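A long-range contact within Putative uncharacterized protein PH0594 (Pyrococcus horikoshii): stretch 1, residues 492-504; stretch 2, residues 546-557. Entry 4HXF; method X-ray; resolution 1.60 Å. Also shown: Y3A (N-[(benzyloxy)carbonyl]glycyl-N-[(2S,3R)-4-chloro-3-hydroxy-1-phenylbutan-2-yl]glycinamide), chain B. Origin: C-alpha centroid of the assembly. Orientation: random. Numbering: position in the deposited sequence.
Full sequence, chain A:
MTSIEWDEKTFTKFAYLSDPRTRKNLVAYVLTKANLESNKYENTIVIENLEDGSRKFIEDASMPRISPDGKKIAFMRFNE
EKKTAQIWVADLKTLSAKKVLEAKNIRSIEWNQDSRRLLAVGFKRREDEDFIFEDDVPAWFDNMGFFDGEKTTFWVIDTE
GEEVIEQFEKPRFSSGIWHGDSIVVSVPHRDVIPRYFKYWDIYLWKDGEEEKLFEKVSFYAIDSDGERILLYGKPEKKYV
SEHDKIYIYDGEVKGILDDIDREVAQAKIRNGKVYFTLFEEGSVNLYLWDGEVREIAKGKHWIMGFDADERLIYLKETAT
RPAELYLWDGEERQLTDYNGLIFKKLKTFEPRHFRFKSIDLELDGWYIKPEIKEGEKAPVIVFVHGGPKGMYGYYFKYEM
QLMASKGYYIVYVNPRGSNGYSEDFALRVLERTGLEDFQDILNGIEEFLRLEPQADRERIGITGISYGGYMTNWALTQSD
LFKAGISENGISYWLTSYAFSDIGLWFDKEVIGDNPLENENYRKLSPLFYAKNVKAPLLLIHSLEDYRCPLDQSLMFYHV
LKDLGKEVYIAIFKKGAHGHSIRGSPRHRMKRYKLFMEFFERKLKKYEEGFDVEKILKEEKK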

# COMPACT_ATOMS: atom_id res chain seq x y z
N SER A 492 24.82 17.56 36.19
CA SER A 492 26.25 17.54 36.48
C SER A 492 26.91 18.94 36.45
O SER A 492 27.94 19.06 37.12
CB SER A 492 27.11 16.57 35.64
OG SER A 492 27.12 16.90 34.28
N TYR A 493 26.36 19.88 35.68
CA TYR A 493 26.91 21.19 35.61
C TYR A 493 25.89 22.27 35.54
O TYR A 493 25.16 22.40 34.52
CB TYR A 493 27.89 21.29 34.40
CG TYR A 493 28.71 22.55 34.23
CD1 TYR A 493 28.91 23.46 35.32
CD2 TYR A 493 29.39 22.85 33.09
CE1 TYR A 493 29.67 24.59 35.21
CE2 TYR A 493 30.15 23.96 32.96
CZ TYR A 493 30.30 24.88 34.01
OH TYR A 493 31.09 25.94 33.90
N TRP A 494 25.78 23.08 36.62
CA TRP A 494 24.75 24.10 36.61
C TRP A 494 24.86 25.14 35.52
O TRP A 494 23.81 25.70 35.09
CB TRP A 494 24.64 24.78 37.99
CG TRP A 494 24.19 23.82 39.04
CD1 TRP A 494 24.92 23.32 40.10
CD2 TRP A 494 22.86 23.28 39.17
NE1 TRP A 494 24.11 22.48 40.86
CE2 TRP A 494 22.88 22.39 40.29
CE3 TRP A 494 21.71 23.40 38.43
CZ2 TRP A 494 21.76 21.72 40.74
CZ3 TRP A 494 20.58 22.73 38.88
CH2 TRP A 494 20.63 21.88 40.00
N LEU A 495 26.04 25.49 35.04
CA LEU A 495 26.10 26.58 34.11
C LEU A 495 25.42 26.21 32.80
O LEU A 495 24.69 27.01 32.21
CB LEU A 495 27.54 27.03 33.77
CG LEU A 495 27.64 28.33 33.00
CD1 LEU A 495 27.06 29.54 33.70
CD2 LEU A 495 29.05 28.71 32.64
N THR A 496 25.59 24.95 32.33
CA THR A 496 24.86 24.53 31.13
C THR A 496 23.37 24.35 31.36
O THR A 496 22.56 24.42 30.44
CB THR A 496 25.50 23.30 30.45
OG1 THR A 496 25.38 22.19 31.33
CG2 THR A 496 26.97 23.64 30.12
N SER A 497 22.96 24.00 32.60
CA SER A 497 21.55 24.02 32.90
C SER A 497 20.99 25.43 32.69
O SER A 497 19.97 25.64 32.03
CB SER A 497 21.34 23.54 34.35
OG SER A 497 19.94 23.70 34.75
N TYR A 498 21.63 26.43 33.28
CA TYR A 498 21.23 27.84 33.05
C TYR A 498 20.98 28.20 31.60
O TYR A 498 20.00 28.74 31.19
CB TYR A 498 22.22 28.80 33.72
CG TYR A 498 22.17 30.23 33.20
CD1 TYR A 498 21.04 31.05 33.37
CD2 TYR A 498 23.19 30.73 32.48
CE1 TYR A 498 21.01 32.28 32.87
CE2 TYR A 498 23.16 32.01 31.97
CZ TYR A 498 22.08 32.77 32.12
OH TYR A 498 22.07 34.03 31.57
N ALA A 499 22.05 27.90 30.77
CA ALA A 499 22.08 28.39 29.43
C ALA A 499 21.43 27.50 28.34
O ALA A 499 21.06 28.04 27.32
CB ALA A 499 23.55 28.72 29.01
N PHE A 500 21.31 26.21 28.61
CA PHE A 500 20.75 25.25 27.65
C PHE A 500 19.37 24.75 27.93
O PHE A 500 18.65 24.42 26.97
CB PHE A 500 21.77 24.11 27.57
CG PHE A 500 21.69 23.22 26.31
CD1 PHE A 500 21.43 23.72 25.06
CD2 PHE A 500 22.11 21.88 26.42
CE1 PHE A 500 21.47 22.86 23.96
CE2 PHE A 500 22.18 21.05 25.31
CZ PHE A 500 21.78 21.52 24.07
N SER A 501 18.96 24.62 29.19
CA SER A 501 17.67 24.03 29.49
C SER A 501 16.51 24.94 29.24
O SER A 501 16.64 26.13 29.08
CB SER A 501 17.60 23.53 30.89
OG SER A 501 17.50 24.61 31.81
N ASP A 502 15.34 24.34 29.18
CA ASP A 502 14.15 25.12 28.92
C ASP A 502 13.87 26.23 29.92
O ASP A 502 13.40 27.31 29.52
CB ASP A 502 12.97 24.19 28.73
CG ASP A 502 12.63 23.31 29.92
OD1 ASP A 502 13.28 23.29 30.92
OD2 ASP A 502 11.64 22.60 29.75
N ILE A 503 14.04 25.91 31.21
CA ILE A 503 13.72 26.86 32.27
C ILE A 503 14.93 27.52 32.90
O ILE A 503 14.82 28.34 33.82
CB ILE A 503 12.88 26.16 33.34
CG1 ILE A 503 13.64 25.13 34.13
CG2 ILE A 503 11.53 25.67 32.75
CD1 ILE A 503 12.93 24.53 35.37
N GLY A 504 16.12 27.21 32.41
CA GLY A 504 17.28 27.65 33.10
C GLY A 504 17.52 29.09 33.24
O GLY A 504 18.09 29.51 34.23
N ASP A 546 14.48 15.11 26.60
CA ASP A 546 14.47 15.81 27.89
C ASP A 546 15.11 17.21 27.72
O ASP A 546 16.34 17.34 27.48
CB ASP A 546 15.24 15.07 28.98
CG ASP A 546 15.12 15.77 30.33
OD1 ASP A 546 14.69 16.95 30.41
OD2 ASP A 546 15.32 15.09 31.37
N TYR A 547 14.27 18.24 27.66
CA TYR A 547 14.77 19.62 27.56
C TYR A 547 14.86 20.34 28.90
O TYR A 547 15.35 21.49 28.98
CB TYR A 547 13.98 20.41 26.55
CG TYR A 547 13.89 19.66 25.20
CD1 TYR A 547 12.67 19.53 24.55
CD2 TYR A 547 14.99 19.07 24.65
CE1 TYR A 547 12.60 18.81 23.38
CE2 TYR A 547 14.90 18.33 23.45
CZ TYR A 547 13.68 18.23 22.84
OH TYR A 547 13.52 17.47 21.65
N ARG A 548 14.35 19.71 29.94
CA ARG A 548 14.47 20.20 31.30
C ARG A 548 15.86 20.03 31.88
O ARG A 548 16.39 20.94 32.45
CB ARG A 548 13.46 19.46 32.19
CG ARG A 548 13.41 19.88 33.66
CD ARG A 548 13.16 21.40 33.94
NE ARG A 548 12.16 21.91 33.04
CZ ARG A 548 10.86 21.69 33.17
NH1 ARG A 548 10.02 22.03 32.18
NH2 ARG A 548 10.40 21.17 34.32
N CYS A 549 16.43 18.84 31.60
CA CYS A 549 17.81 18.51 31.87
C CYS A 549 18.33 17.92 30.56
O CYS A 549 18.23 16.69 30.31
CB CYS A 549 18.00 17.54 33.00
SG CYS A 549 17.39 18.18 34.61
N PRO A 550 18.92 18.78 29.75
CA PRO A 550 19.38 18.25 28.47
C PRO A 550 20.51 17.25 28.59
O PRO A 550 21.11 17.04 29.61
CB PRO A 550 19.81 19.51 27.69
CG PRO A 550 19.06 20.65 28.34
CD PRO A 550 18.98 20.28 29.78
N LEU A 551 20.70 16.57 27.44
CA LEU A 551 21.67 15.43 27.32
C LEU A 551 23.05 15.67 27.88
O LEU A 551 23.65 14.76 28.43
CB LEU A 551 21.71 14.99 25.88
CG LEU A 551 22.64 13.73 25.66
CD1 LEU A 551 22.17 12.45 26.40
CD2 LEU A 551 22.76 13.50 24.10
N ASP A 552 23.59 16.88 27.69
CA ASP A 552 24.90 17.26 28.15
C ASP A 552 25.08 16.91 29.63
O ASP A 552 26.15 16.51 30.09
CB ASP A 552 25.26 18.72 27.86
CG ASP A 552 24.42 19.68 28.64
OD1 ASP A 552 25.02 20.54 29.29
OD2 ASP A 552 23.15 19.56 28.58
N GLN A 553 24.00 17.04 30.37
CA GLN A 553 24.11 16.84 31.82
C GLN A 553 24.55 15.42 32.17
O GLN A 553 25.27 15.23 33.14
CB GLN A 553 22.79 17.12 32.55
CG GLN A 553 22.31 18.57 32.51
CD GLN A 553 23.35 19.53 33.09
OE1 GLN A 553 24.17 19.07 33.92
NE2 GLN A 553 23.38 20.82 32.65
N SER A 554 24.12 14.44 31.42
CA SER A 554 24.57 13.04 31.59
C SER A 554 25.79 12.76 30.76
O SER A 554 26.73 12.14 31.28
CB SER A 554 23.52 11.96 31.34
OG SER A 554 22.44 12.04 32.31
N LEU A 555 25.79 13.19 29.49
CA LEU A 555 26.88 12.74 28.59
C LEU A 555 28.22 13.39 28.96
O LEU A 555 29.31 12.75 28.90
CB LEU A 555 26.49 12.93 27.14
CG LEU A 555 27.52 12.45 26.09
CD1 LEU A 555 27.85 10.96 26.38
CD2 LEU A 555 26.98 12.62 24.62
N MET A 556 28.21 14.64 29.40
CA MET A 556 29.46 15.28 29.82
C MET A 556 30.04 14.54 31.01
O MET A 556 31.23 14.35 31.05
CB MET A 556 29.33 16.80 30.08
CG MET A 556 28.97 17.63 28.92
SD MET A 556 29.08 19.41 29.29
CE MET A 556 27.96 19.59 30.65
N PHE A 557 29.22 14.23 32.00
CA PHE A 557 29.61 13.52 33.19
C PHE A 557 30.17 12.12 32.82
O PHE A 557 31.27 11.75 33.27
CB PHE A 557 28.52 13.48 34.21
CG PHE A 557 28.96 13.16 35.64
CD1 PHE A 557 30.04 13.76 36.30
CD2 PHE A 557 28.12 12.38 36.42
CE1 PHE A 557 30.35 13.42 37.59
CE2 PHE A 557 28.42 12.12 37.76
CZ PHE A 557 29.47 12.70 38.36
N3 Y3A B . 10.02 21.64 38.24
CA3 Y3A B . 11.45 21.74 38.61
C3 Y3A B . 12.17 20.79 37.65
O3 Y3A B . 11.78 20.36 36.59
C4 Y3A B . 13.68 17.75 37.87
O4 Y3A B . 13.78 17.63 39.25
CA4 Y3A B . 14.15 19.13 37.48
N4 Y3A B . 13.38 20.08 38.33
CB4 Y3A B . 15.60 19.50 37.91
CG4 Y3A B . 16.02 20.88 37.53
CD1 Y3A B . 16.14 21.34 36.21
CD2 Y3A B . 16.38 21.78 38.52
CE1 Y3A B . 16.55 22.62 35.88
CE2 Y3A B . 16.79 23.07 38.22
CZ4 Y3A B . 16.85 23.49 36.93
C15 Y3A B . 12.43 17.20 37.08
O HOH W 1 22.01 21.46 30.25
O HOH W 2 18.85 21.38 33.83

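The two stretches run in roughly opposite directions: the axes of helix 494-500 and the helix ending stretch 2 make an angle of 148° between their N-to-C directions and come no closer than 10.5 Å. The backbones approach more tightly beyond the first helix's two ends, where the CA atoms of Ser492 and Gln553 lie 5.2 Å apart and those of Ser501 and Arg548 5.3 Å. At the latter end, just past the helix, Asp502 N donates to Tyr547 O (2.9 Å, 162° at the hydrogen), a direct main-chain link.

At the other end, the side-chain amide of Gln553 reads the backbone around the N-cap residue Tyr493. Gln553 OE1 accepts from Ser492 N (2.8 Å) and Tyr493 N (2.9 Å, 171°), while Gln553 NE2 donates to Tyr493 O (3.0 Å); the complementary polarity of the carboxamide thus serves donors and acceptor together. Ser492, chi1 p, adds a bond from OG to Gln553 O (2.7 Å). Ser497 N lies 3.2 Å from Gln553 NE2, but both are donors, so proximity alone does not make a bond.

Between the ends, Thr496 OG1 donates to Asp552 OD1 (2.6 Å). Water 1 bridges the same region, donating to Asp552 OD2 (2.8 Å) and, weakly, to Thr496 O (3.0 Å), and accepting from Gln553 NE2 (2.8 Å). Phe500 supplies apolar contact, its CD2 3.5 Å from Pro550 CB, and Asp552 OD2 sits at the edge of its ring.

The charged pairing is bidentate: Arg548 NE meets Asp502 OD1 at 2.8 Å (170°) and Arg548 NH1 meets Asp502 OD2 at 3.0 Å (154°), forming a salt bridge. Ile503 CG2 covers one face of the guanidinium, leaving its edge available for polar partners. There, Arg548 NH2 also donates to O3 of the ligand Y3A (2.8 Å), so one side chain joins the interstretch contact to the bound group.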